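PDB 3G9Q: Iron(3+)-hydroxamate-binding protein FhuD from Bacillus subtilis subsp. subtilis, which binds iron(3+)-hydroxamate complexes such as ferrichrome and passes them to the membrane permease of the FhuCBGD ABC transporter for iron import. Local coordinates for residues V143-I148 against L178-K182; G162-G166 against G192-T196; T181-K187 against D205-D209; L200-P204 against S228-L234. One frame throughout, in Å; residues are numbered along the deposited sequence.

Contact 1 (V143-I148 against L178-K182); sequences VGDKTI and LQATK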
loop_
_atom_site.group_PDB
_atom_site.type_symbol
_atom_site.label_atom_id
_atom_site.label_comp_id
_atom_site.label_asym_id
_atom_site.label_seq_id
_atom_site.Cartn_x
_atom_site.Cartn_y
_atom_site.Cartn_z
ATOM N N VAL A 143 21.272 7.746 5.892
ATOM C CA VAL A 143 21.038 8.750 4.839
ATOM C C VAL A 143 21.011 10.206 5.275
ATOM O O VAL A 143 21.051 11.103 4.436
ATOM C CB VAL A 143 19.713 8.514 4.103
ATOM C CG1 VAL A 143 19.599 7.058 3.674
ATOM C CG2 VAL A 143 18.555 8.937 4.984
ATOM N N GLY A 144 20.930 10.445 6.577
ATOM C CA GLY A 144 20.893 11.812 7.063
ATOM C C GLY A 144 19.679 12.585 6.573
ATOM O O GLY A 144 18.536 12.131 6.701
ATOM N N ASP A 145 19.913 13.772 6.024
ATOM C CA ASP A 145 18.813 14.576 5.516
ATOM C C ASP A 145 18.751 14.429 4.004
ATOM O O ASP A 145 18.168 15.264 3.308
ATOM C CB ASP A 145 18.997 16.055 5.857
ATOM C CG ASP A 145 19.251 16.292 7.322
ATOM O OD1 ASP A 145 20.442 16.362 7.702
ATOM O OD2 ASP A 145 18.262 16.403 8.085
ATOM N N LYS A 146 19.389 13.384 3.491
ATOM C CA LYS A 146 19.359 13.143 2.065
ATOM C C LYS A 146 17.888 13.043 1.661
ATOM O O LYS A 146 17.036 12.607 2.444
ATOM C CB LYS A 146 20.106 11.859 1.725
ATOM C CG LYS A 146 21.335 12.059 0.843
ATOM C CD LYS A 146 22.379 12.948 1.479
ATOM C CE LYS A 146 23.698 12.833 0.732
ATOM N NZ LYS A 146 24.272 11.471 0.889
ATOM N N THR A 147 17.600 13.476 0.441
ATOM C CA THR A 147 16.254 13.481 -0.096
ATOM C C THR A 147 15.914 12.190 -0.805
ATOM O O THR A 147 16.794 11.458 -1.274
ATOM C CB THR A 147 16.098 14.586 -1.113
ATOM O OG1 THR A 147 16.966 14.330 -2.229
ATOM C CG2 THR A 147 16.459 15.928 -0.486
ATOM N N ILE A 148 14.626 11.916 -0.911
ATOM C CA ILE A 148 14.209 10.704 -1.574
ATOM C C ILE A 148 12.979 10.953 -2.427
ATOM O O ILE A 148 12.073 11.675 -2.022
ATOM C CB ILE A 148 13.948 9.597 -0.543
ATOM C CG1 ILE A 148 13.004 8.556 -1.131
ATOM C CG2 ILE A 148 13.418 10.187 0.748
ATOM C CD1 ILE A 148 11.471 8.833 -1.117
ATOM N N LEU A 178 11.627 11.233 6.271
ATOM C CA LEU A 178 12.680 11.456 5.297
ATOM C C LEU A 178 12.345 12.692 4.450
ATOM O O LEU A 178 11.176 12.995 4.248
ATOM C CB LEU A 178 12.847 10.194 4.446
ATOM C CG LEU A 178 13.257 8.996 5.313
ATOM C CD1 LEU A 178 13.200 7.678 4.509
ATOM C CD2 LEU A 178 14.638 9.240 5.863
ATOM N N GLN A 179 13.353 13.423 3.978
ATOM C CA GLN A 179 13.077 14.625 3.191
ATOM C C GLN A 179 12.898 14.410 1.693
ATOM O O GLN A 179 13.328 13.395 1.129
ATOM C CB GLN A 179 14.164 15.695 3.393
ATOM C CG GLN A 179 14.058 16.500 4.676
ATOM C CD GLN A 179 14.508 15.713 5.899
ATOM O OE1 GLN A 179 15.695 15.359 6.032
ATOM N NE2 GLN A 179 13.563 15.429 6.803
ATOM N N ALA A 180 12.259 15.395 1.061
ATOM C CA ALA A 180 12.000 15.407 -0.380
ATOM C C ALA A 180 12.563 16.709 -0.957
ATOM O O ALA A 180 12.781 17.670 -0.215
ATOM C CB ALA A 180 10.501 15.324 -0.635
ATOM N N THR A 181 12.822 16.747 -2.262
ATOM C CA THR A 181 13.336 17.987 -2.870
ATOM C C THR A 181 12.273 19.102 -2.794
ATOM O O THR A 181 11.074 18.830 -2.823
ATOM C CB THR A 181 13.779 17.771 -4.363
ATOM O OG1 THR A 181 12.632 17.577 -5.201
ATOM C CG2 THR A 181 14.701 16.555 -4.472
ATOM N N LYS A 182 12.728 20.348 -2.674
ATOM C CA LYS A 182 11.836 21.515 -2.561
ATOM C C LYS A 182 10.665 21.463 -3.556
ATOM O O LYS A 182 9.510 21.683 -3.192
ATOM C CB LYS A 182 12.628 22.856 -2.777
ATOM C CG LYS A 182 13.750 22.888 -1.889
#

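Contact 2 (G162-G166 against G192-T196); sequences GKDFG and GPGYT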
loop_
_atom_site.group_PDB
_atom_site.type_symbol
_atom_site.label_atom_id
_atom_site.label_comp_id
_atom_site.label_asym_id
_atom_site.label_seq_id
_atom_site.Cartn_x
_atom_site.Cartn_y
_atom_site.Cartn_z
ATOM N N GLY A 162 3.750 11.913 -3.665
ATOM C CA GLY A 162 4.032 12.634 -2.442
ATOM C C GLY A 162 3.770 11.695 -1.278
ATOM O O GLY A 162 4.091 10.513 -1.349
ATOM N N LYS A 163 3.168 12.209 -0.215
ATOM C CA LYS A 163 2.898 11.393 0.948
ATOM C C LYS A 163 1.460 10.917 1.047
ATOM O O LYS A 163 1.154 9.993 1.801
ATOM C CB LYS A 163 3.272 12.151 2.229
ATOM C CG LYS A 163 2.437 13.385 2.530
ATOM C CD LYS A 163 2.922 14.058 3.815
ATOM C CE LYS A 163 2.055 15.267 4.169
ATOM N NZ LYS A 163 2.421 15.893 5.478
ATOM N N ASP A 164 0.571 11.528 0.278
ATOM C CA ASP A 164 -0.830 11.157 0.351
ATOM C C ASP A 164 -1.375 10.442 -0.869
ATOM O O ASP A 164 -2.493 10.706 -1.294
ATOM C CB ASP A 164 -1.666 12.404 0.658
ATOM C CG ASP A 164 -1.544 12.837 2.105
ATOM O OD1 ASP A 164 -0.608 13.592 2.453
ATOM O OD2 ASP A 164 -2.391 12.392 2.908
ATOM N N PHE A 165 -0.602 9.520 -1.424
ATOM C CA PHE A 165 -1.083 8.811 -2.595
ATOM C C PHE A 165 -0.553 7.389 -2.737
ATOM O O PHE A 165 -0.412 6.886 -3.858
ATOM C CB PHE A 165 -0.754 9.609 -3.853
ATOM C CG PHE A 165 -1.890 9.682 -4.813
ATOM C CD1 PHE A 165 -2.937 10.563 -4.597
ATOM C CD2 PHE A 165 -1.963 8.807 -5.886
ATOM C CE1 PHE A 165 -4.057 10.562 -5.439
ATOM C CE2 PHE A 165 -3.076 8.796 -6.736
ATOM C CZ PHE A 165 -4.124 9.670 -6.513
ATOM N N GLY A 166 -0.259 6.745 -1.609
ATOM C CA GLY A 166 0.245 5.384 -1.648
ATOM C C GLY A 166 1.674 5.307 -2.128
ATOM O O GLY A 166 2.420 6.282 -2.050
ATOM N N GLY A 192 -0.669 19.808 -4.759
ATOM C CA GLY A 192 -1.511 18.879 -5.501
ATOM C C GLY A 192 -2.450 17.919 -4.785
ATOM O O GLY A 192 -2.678 18.011 -3.578
ATOM N N PRO A 193 -3.047 16.991 -5.553
ATOM C CA PRO A 193 -3.976 15.970 -5.055
ATOM C C PRO A 193 -3.207 14.801 -4.443
ATOM O O PRO A 193 -3.794 13.781 -4.089
ATOM C CB PRO A 193 -4.728 15.547 -6.311
ATOM C CG PRO A 193 -3.660 15.658 -7.368
ATOM C CD PRO A 193 -3.032 16.999 -7.031
ATOM N N GLY A 194 -1.887 14.955 -4.338
ATOM C CA GLY A 194 -1.066 13.902 -3.770
ATOM C C GLY A 194 0.040 13.427 -4.692
ATOM O O GLY A 194 0.898 12.658 -4.267
ATOM N N TYR A 195 0.015 13.864 -5.951
ATOM C CA TYR A 195 1.041 13.490 -6.929
ATOM C C TYR A 195 1.126 14.552 -8.031
ATOM O O TYR A 195 0.368 15.519 -8.021
ATOM C CB TYR A 195 0.738 12.110 -7.535
ATOM C CG TYR A 195 -0.290 12.127 -8.627
ATOM C CD1 TYR A 195 0.094 12.254 -9.961
ATOM C CD2 TYR A 195 -1.656 12.085 -8.325
ATOM C CE1 TYR A 195 -0.847 12.343 -10.967
ATOM C CE2 TYR A 195 -2.614 12.177 -9.324
ATOM C CZ TYR A 195 -2.200 12.309 -10.645
ATOM O OH TYR A 195 -3.139 12.415 -11.642
ATOM N N THR A 196 2.058 14.377 -8.964
ATOM C CA THR A 196 2.258 15.320 -10.067
ATOM C C THR A 196 2.781 14.557 -11.269
ATOM O O THR A 196 3.775 13.827 -11.168
ATOM C CB THR A 196 3.325 16.412 -9.737
ATOM O OG1 THR A 196 2.972 17.108 -8.536
ATOM C CG2 THR A 196 3.439 17.419 -10.877
#

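Contact 3 (T181-K187 against D205-D209); sequences TKLTKEK and DFAGD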
loop_
_atom_site.group_PDB
_atom_site.type_symbol
_atom_site.label_atom_id
_atom_site.label_comp_id
_atom_site.label_asym_id
_atom_site.label_seq_id
_atom_site.Cartn_x
_atom_site.Cartn_y
_atom_site.Cartn_z
ATOM N N THR A 181 12.822 16.747 -2.262
ATOM C CA THR A 181 13.336 17.987 -2.870
ATOM C C THR A 181 12.273 19.102 -2.794
ATOM O O THR A 181 11.074 18.830 -2.823
ATOM C CB THR A 181 13.779 17.771 -4.363
ATOM O OG1 THR A 181 12.632 17.577 -5.201
ATOM C CG2 THR A 181 14.701 16.555 -4.472
ATOM N N LYS A 182 12.728 20.348 -2.674
ATOM C CA LYS A 182 11.836 21.515 -2.561
ATOM C C LYS A 182 10.665 21.463 -3.556
ATOM O O LYS A 182 9.510 21.683 -3.192
ATOM C CB LYS A 182 12.628 22.856 -2.777
ATOM C CG LYS A 182 13.750 22.888 -1.889
ATOM N N LEU A 183 10.987 21.165 -4.808
ATOM C CA LEU A 183 10.007 21.089 -5.868
ATOM C C LEU A 183 9.036 19.936 -5.664
ATOM O O LEU A 183 7.867 20.033 -6.039
ATOM C CB LEU A 183 10.715 20.929 -7.204
ATOM C CG LEU A 183 9.903 21.323 -8.429
ATOM C CD1 LEU A 183 9.586 22.805 -8.366
ATOM C CD2 LEU A 183 10.702 21.006 -9.664
ATOM N N THR A 184 9.501 18.840 -5.075
ATOM C CA THR A 184 8.599 17.719 -4.863
ATOM C C THR A 184 7.619 18.045 -3.741
ATOM O O THR A 184 6.440 17.736 -3.846
ATOM C CB THR A 184 9.351 16.410 -4.534
ATOM O OG1 THR A 184 10.254 16.083 -5.598
ATOM C CG2 THR A 184 8.358 15.266 -4.383
ATOM N N LYS A 185 8.097 18.674 -2.674
ATOM C CA LYS A 185 7.220 19.057 -1.569
ATOM C C LYS A 185 6.233 20.096 -2.095
ATOM O O LYS A 185 5.025 20.005 -1.865
ATOM C CB LYS A 185 8.039 19.666 -0.431
ATOM C CG LYS A 185 7.254 20.038 0.811
ATOM C CD LYS A 185 8.227 20.463 1.900
ATOM C CE LYS A 185 7.614 20.459 3.303
ATOM N NZ LYS A 185 6.552 21.492 3.546
ATOM N N GLU A 186 6.769 21.075 -2.817
ATOM C CA GLU A 186 5.983 22.149 -3.407
ATOM C C GLU A 186 4.891 21.636 -4.340
ATOM O O GLU A 186 3.789 22.166 -4.348
ATOM C CB GLU A 186 6.904 23.097 -4.189
ATOM C CG GLU A 186 6.222 24.343 -4.783
ATOM C CD GLU A 186 7.176 25.186 -5.638
ATOM O OE1 GLU A 186 8.289 25.498 -5.150
ATOM O OE2 GLU A 186 6.819 25.543 -6.791
ATOM N N LYS A 187 5.184 20.596 -5.110
ATOM C CA LYS A 187 4.202 20.104 -6.052
ATOM C C LYS A 187 3.400 18.885 -5.645
ATOM O O LYS A 187 2.172 18.897 -5.711
ATOM C CB LYS A 187 4.872 19.841 -7.400
ATOM C CG LYS A 187 5.472 21.086 -8.058
ATOM C CD LYS A 187 4.434 22.177 -8.271
ATOM C CE LYS A 187 4.930 23.226 -9.253
ATOM N NZ LYS A 187 5.095 22.667 -10.626
ATOM N N ASP A 205 14.763 17.900 -12.240
ATOM C CA ASP A 205 14.317 18.951 -11.342
ATOM C C ASP A 205 13.643 18.399 -10.096
ATOM O O ASP A 205 13.536 19.084 -9.077
ATOM C CB ASP A 205 13.364 19.895 -12.076
ATOM C CG ASP A 205 13.992 20.511 -13.312
ATOM O OD1 ASP A 205 13.265 21.197 -14.071
ATOM O OD2 ASP A 205 15.212 20.308 -13.525
ATOM N N PHE A 206 13.188 17.157 -10.174
ATOM C CA PHE A 206 12.518 16.513 -9.047
ATOM C C PHE A 206 13.399 15.476 -8.378
ATOM O O PHE A 206 13.428 15.376 -7.156
ATOM C CB PHE A 206 11.251 15.822 -9.531
ATOM C CG PHE A 206 10.084 16.735 -9.676
ATOM C CD1 PHE A 206 9.351 17.123 -8.551
ATOM C CD2 PHE A 206 9.689 17.182 -10.936
ATOM C CE1 PHE A 206 8.231 17.936 -8.670
ATOM C CE2 PHE A 206 8.570 17.998 -11.073
ATOM C CZ PHE A 206 7.833 18.378 -9.931
ATOM N N ALA A 207 14.099 14.701 -9.205
ATOM C CA ALA A 207 14.978 13.630 -8.761
ATOM C C ALA A 207 15.800 13.940 -7.522
ATOM O O ALA A 207 16.552 14.920 -7.472
ATOM C CB ALA A 207 15.891 13.226 -9.894
ATOM N N GLY A 208 15.645 13.085 -6.521
ATOM C CA GLY A 208 16.388 13.249 -5.292
ATOM C C GLY A 208 17.627 12.377 -5.282
ATOM O O GLY A 208 18.004 11.795 -6.307
ATOM N N ASP A 209 18.249 12.301 -4.106
ATOM C CA ASP A 209 19.466 11.521 -3.848
ATOM C C ASP A 209 19.185 10.029 -3.972
ATOM O O ASP A 209 20.010 9.274 -4.486
ATOM C CB ASP A 209 19.977 11.849 -2.440
ATOM C CG ASP A 209 20.365 13.320 -2.288
ATOM O OD1 ASP A 209 21.434 13.702 -2.804
ATOM O OD2 ASP A 209 19.604 14.098 -1.677
#

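Contact 4 (L200-P204 against S228-L234); sequences LEKLP and SSIWKNL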
loop_
_atom_site.group_PDB
_atom_site.type_symbol
_atom_site.label_atom_id
_atom_site.label_comp_id
_atom_site.label_asym_id
_atom_site.label_seq_id
_atom_site.Cartn_x
_atom_site.Cartn_y
_atom_site.Cartn_z
ATOM N N LEU A 200 9.539 14.067 -19.101
ATOM C CA LEU A 200 10.870 13.479 -18.942
ATOM C C LEU A 200 11.952 14.546 -18.853
ATOM O O LEU A 200 13.087 14.266 -18.461
ATOM C CB LEU A 200 11.184 12.561 -20.123
ATOM C CG LEU A 200 12.501 11.795 -20.050
ATOM C CD1 LEU A 200 12.516 10.931 -18.806
ATOM C CD2 LEU A 200 12.665 10.939 -21.288
ATOM N N GLU A 201 11.593 15.769 -19.227
ATOM C CA GLU A 201 12.526 16.887 -19.204
ATOM C C GLU A 201 12.733 17.457 -17.809
ATOM O O GLU A 201 13.840 17.857 -17.447
ATOM C CB GLU A 201 12.030 18.004 -20.134
ATOM C CG GLU A 201 12.507 17.875 -21.585
ATOM C CD GLU A 201 11.787 16.782 -22.365
ATOM O OE1 GLU A 201 12.316 16.365 -23.431
ATOM O OE2 GLU A 201 10.691 16.356 -21.920
ATOM N N LYS A 202 11.655 17.496 -17.035
ATOM C CA LYS A 202 11.706 18.041 -15.689
ATOM C C LYS A 202 12.122 17.025 -14.629
ATOM O O LYS A 202 12.079 17.306 -13.428
ATOM C CB LYS A 202 10.350 18.643 -15.334
ATOM C CG LYS A 202 10.168 20.046 -15.862
ATOM C CD LYS A 202 8.800 20.595 -15.499
ATOM C CE LYS A 202 7.712 20.035 -16.414
ATOM N NZ LYS A 202 7.912 20.483 -17.837
ATOM N N LEU A 203 12.533 15.847 -15.087
ATOM C CA LEU A 203 12.961 14.784 -14.198
ATOM C C LEU A 203 14.132 15.225 -13.310
ATOM O O LEU A 203 14.085 15.061 -12.094
ATOM C CB LEU A 203 13.336 13.548 -15.015
ATOM C CG LEU A 203 13.147 12.210 -14.308
ATOM C CD1 LEU A 203 11.689 12.063 -13.922
ATOM C CD2 LEU A 203 13.571 11.071 -15.219
ATOM N N PRO A 204 15.194 15.797 -13.896
ATOM C CA PRO A 204 16.328 16.235 -13.077
ATOM C C PRO A 204 15.943 17.315 -12.073
ATOM O O PRO A 204 16.707 17.618 -11.165
ATOM C CB PRO A 204 17.317 16.774 -14.106
ATOM C CG PRO A 204 17.001 15.975 -15.326
ATOM C CD PRO A 204 15.501 15.963 -15.323
ATOM N N SER A 228 15.864 6.249 -21.285
ATOM C CA SER A 228 16.240 7.585 -21.715
ATOM C C SER A 228 17.597 7.941 -21.124
ATOM O O SER A 228 17.972 7.474 -20.045
ATOM C CB SER A 228 15.171 8.623 -21.325
ATOM O OG SER A 228 15.002 8.737 -19.926
ATOM N N SER A 229 18.340 8.742 -21.871
ATOM C CA SER A 229 19.667 9.168 -21.470
ATOM C C SER A 229 19.589 10.115 -20.286
ATOM O O SER A 229 20.534 10.228 -19.509
ATOM C CB SER A 229 20.357 9.856 -22.650
ATOM O OG SER A 229 19.563 10.918 -23.162
ATOM N N ILE A 230 18.449 10.787 -20.157
ATOM C CA ILE A 230 18.237 11.746 -19.081
ATOM C C ILE A 230 18.020 11.069 -17.715
ATOM O O ILE A 230 18.382 11.625 -16.672
ATOM C CB ILE A 230 17.061 12.705 -19.435
ATOM C CG1 ILE A 230 15.892 12.508 -18.478
ATOM C CG2 ILE A 230 16.633 12.501 -20.884
ATOM C CD1 ILE A 230 15.995 13.311 -17.192
ATOM N N TRP A 231 17.439 9.870 -17.720
ATOM C CA TRP A 231 17.216 9.129 -16.483
ATOM C C TRP A 231 18.503 8.449 -16.051
ATOM O O TRP A 231 18.860 8.477 -14.877
ATOM C CB TRP A 231 16.126 8.068 -16.670
ATOM C CG TRP A 231 16.153 7.000 -15.616
ATOM C CD1 TRP A 231 16.843 5.821 -15.657
ATOM C CD2 TRP A 231 15.515 7.042 -14.334
ATOM N NE1 TRP A 231 16.676 5.129 -14.483
ATOM C CE2 TRP A 231 15.867 5.855 -13.653
ATOM C CE3 TRP A 231 14.680 7.971 -13.694
ATOM C CZ2 TRP A 231 15.412 5.572 -12.361
ATOM C CZ3 TRP A 231 14.228 7.687 -12.406
ATOM C CH2 TRP A 231 14.596 6.498 -11.757
ATOM N N LYS A 232 19.194 7.833 -17.003
ATOM C CA LYS A 232 20.434 7.145 -16.697
ATOM C C LYS A 232 21.475 8.119 -16.161
ATOM O O LYS A 232 22.342 7.758 -15.370
ATOM C CB LYS A 232 20.949 6.427 -17.946
ATOM C CG LYS A 232 20.010 5.306 -18.395
ATOM C CD LYS A 232 20.652 4.322 -19.383
ATOM C CE LYS A 232 20.718 4.880 -20.796
ATOM N NZ LYS A 232 21.316 3.896 -21.739
ATOM N N ASN A 233 21.359 9.367 -16.578
ATOM C CA ASN A 233 22.286 10.398 -16.164
ATOM C C ASN A 233 21.987 11.026 -14.794
ATOM O O ASN A 233 22.830 11.742 -14.239
ATOM C CB ASN A 233 22.322 11.471 -17.239
ATOM C CG ASN A 233 23.213 12.616 -16.875
ATOM O OD1 ASN A 233 24.358 12.422 -16.455
ATOM N ND2 ASN A 233 22.705 13.827 -17.044
ATOM N N LEU A 234 20.795 10.766 -14.255
ATOM C CA LEU A 234 20.423 11.301 -12.951
ATOM C C LEU A 234 21.444 10.833 -11.933
ATOM O O LEU A 234 21.900 9.686 -11.977
ATOM C CB LEU A 234 19.034 10.817 -12.518
ATOM C CG LEU A 234 17.820 11.360 -13.268
ATOM C CD1 LEU A 234 16.554 10.716 -12.732
ATOM C CD2 LEU A 234 17.765 12.859 -13.113
#

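Contact 1 (V143-I148 against L178-K182)
The carbonyl oxygen of Gln179 is held by two neighbouring residues of 143-148. Ile148 N donates to Gln179 O over 2.8 Å, with an angle of 143° at the hydrogen and the nitrogen lying 16° out of the carbonyl plane. Beside it the CA of Thr147 makes a CA-H...O contact of 3.2 Å with the same Gln179 O. Next to this pair the packing turns apolar: Ile148 CG2 sits 3.7 Å from Leu178 CB, and Leu178 CD2 reaches Val143 CG2 at 4.0 Å, these last two side chains running nearly at right angles. Ile172 of helix 169-175 touches both Ile148 and Leu178, and Tyr173 OH bonds to Ile148 O.

Val143 ends helix 118-143, the long helix that in this class of binding protein spans the two lobes. A type II' turn from Val143 to Lys146, with Gly144 at positive phi, then sends the chain toward strand 148-154 of the second lobe. The amide of Gln179 lies beside this turn, at Asp145. Its chain bends at chi2 (75°) to run alongside Asp145, and Gln179 OE1 comes to 3.3 Å from Asp145 CA. Asp145 OD2 and Gln179 OE1, 3.4 Å apart, are both acceptors, so these ends merely lie side by side. Farther along, the methyl CG2 of Thr147 meets Ala180 C at 4.0 Å, while its hydroxyl bonds to Asp209. Thr181 CG2 lies 3.9 Å from Thr147 OG1, the two threonine side chains crossing almost perpendicularly.

Contact 2 (G162-G166 against G192-T196)
Strands 157-161 and 195-198 run antiparallel at one border of the mixed sheet in the second lobe, and here the loop that leaves the first, at Gly162 to Phe165, meets the turn that enters the second, at Pro193 to Tyr195. Gly162 N donates to Gly194 O over 3.0 Å, at 142° about the hydrogen and 23° out of the carbonyl plane, just beyond the strand pairing in which Thr196 bonds to Val160 through the backbone. Gly194 has a positive phi at which glycine is called for, and a CB there would run into Phe165 CD1 and Asp164 O.

Next to this bond the Phe165 ring lies against the 193-195 backbone. Its CB rests 3.5 Å from Gly194 O, and its CD1 lies 3.4 Å from Pro193 O. Tyr195 presents an edge to one face of the phenylalanine, an edge-to-face pair with centroids 5.0 Å apart and planes at 52°. Tyr195 CD2 stands over the middle of the Phe165 ring, 3.9 Å from CZ. Two bare peptides thus supply the directional bond, and the aromatic pair adds a weakly polar C-H-to-ring attraction without any charge.

Contact 3 (T181-K187 against D205-D209)
Asp205 sets its CB 3.8 Å from Leu183 CD2, the two side chains lying alongside each other and pointing the same way. Next comes Phe206, which buries more surface than any other residue here. Leu183 CD2 stands over the middle of one face, 3.9 Å from the Phe206 centroid and only 9° off the ring normal, a CH-pi contact; the leucine gets there because its CG is swung away from the backbone N (chi1 -159°). Round the rim of the same ring, Thr184 OG1 approaches Phe206 CD1 at 3.3 Å and Lys187 CG approaches Phe206 CZ at 4.1 Å, both near the ring plane. Helix 182-189 and the short helical turn 203-206 meet largely round this aromatic side chain, which also touches Ile198 of strand 195-198 in the mixed sheet of the second lobe. With an alanine in place of Phe206 the ring is gone, and Leu183 CD2 would probably lose its partner, leaving a gap between helix 182-189 and the helical turn.

The backbone carbonyl of Phe206 faces Thr181, the N-cap of helix 182-189. Thr181 OG1 is 3.0 Å from Phe206 O and also 2.8 Å from Thr184 OG1, and since either threonine could be the donor between them, the proton of Thr181 is not settled on one acceptor. The hydroxyl lies where the start of the helix and the end of the helical turn come together. Beyond Ala207, Gly208 CA packs 3.8 Å from Thr181 CG2. The backbone N of Gly208 bonds to Ser149 OG, just before the chain enters strand 210-215.

Contact 4 (L200-P204 against S228-L234)
Strands 210-215 and 242-244 are parallel neighbours in the mixed sheet, and helix 229-232 belongs to the beta-alpha-beta crossover between them; the helix with its flanking residues Ser228 and Leu234 packs on Leu200 to Pro204 around the short helical turn 203-206. The contact between them is apolar. Leu200 carries its CG anti to the backbone N (chi1 -176°), which spreads its two methyls over the start of the helix: CD2 lies 3.4 Å from Ser228 CB, and CD1 is 3.7 Å from Ile230 CG1, the leucine and isoleucine chains lying antiparallel as they pass. Ser228 is the N-cap of the helix, taking a long, weak bond from Trp231 N, while its OG also bonds to Val225 O. Leu200 touches Val225 and Ile158 as well. With a glycine in place of Leu200 both methyls are gone, and Ser228 CB would probably lose its apolar neighbour, opening a gap beside Ile230 CG1.

Ile230 points its CD1 into the angle between two residues, 3.4 Å from Leu203 CB and 3.3 Å from Pro204 CD, where it runs across the proline ring at about a right angle. Leu203 also meets Trp231, whose indole leans on Ile211 and Ala213 of strand 210-215 and meets the ring of Phe226. Leu234 reaches both Leu203 and Pro204 with its two methyls. Its CD2 is 3.9 Å from Pro204 CG, and its CD1 is 3.9 Å from Leu203 CD2. That same Leu203 CD2 methyl touches the indole of Trp231 at its edge, in the ring plane, 3.6 Å from CE3.

From the N terminus, contact 1 opens where helix 118-143 ends and closes at 178-182 round strands 148-154 and 157-161 and helix 169-175. Contact 2 opens after strand 157-161 and closes at 192-196 round helices 169-175 and 182-189. Contact 3, sharing Thr181 and Lys182 with contact 1, closes a loop holding strand 195-198; contact 4 closes one holding strand 210-215. Contacts 1 and 2, 2 and 3, and 3 and 4 cross; none nests. Probable hydrogen bonds join contacts 1 and 3 (Thr147 OG1 to Asp209 OD2) and 2 and 3 (Gly192 N to Lys187 O), while Ala207 packs on Leu234 between 3 and 4. Together they tie the long helix's end, the sheet border and outer helices.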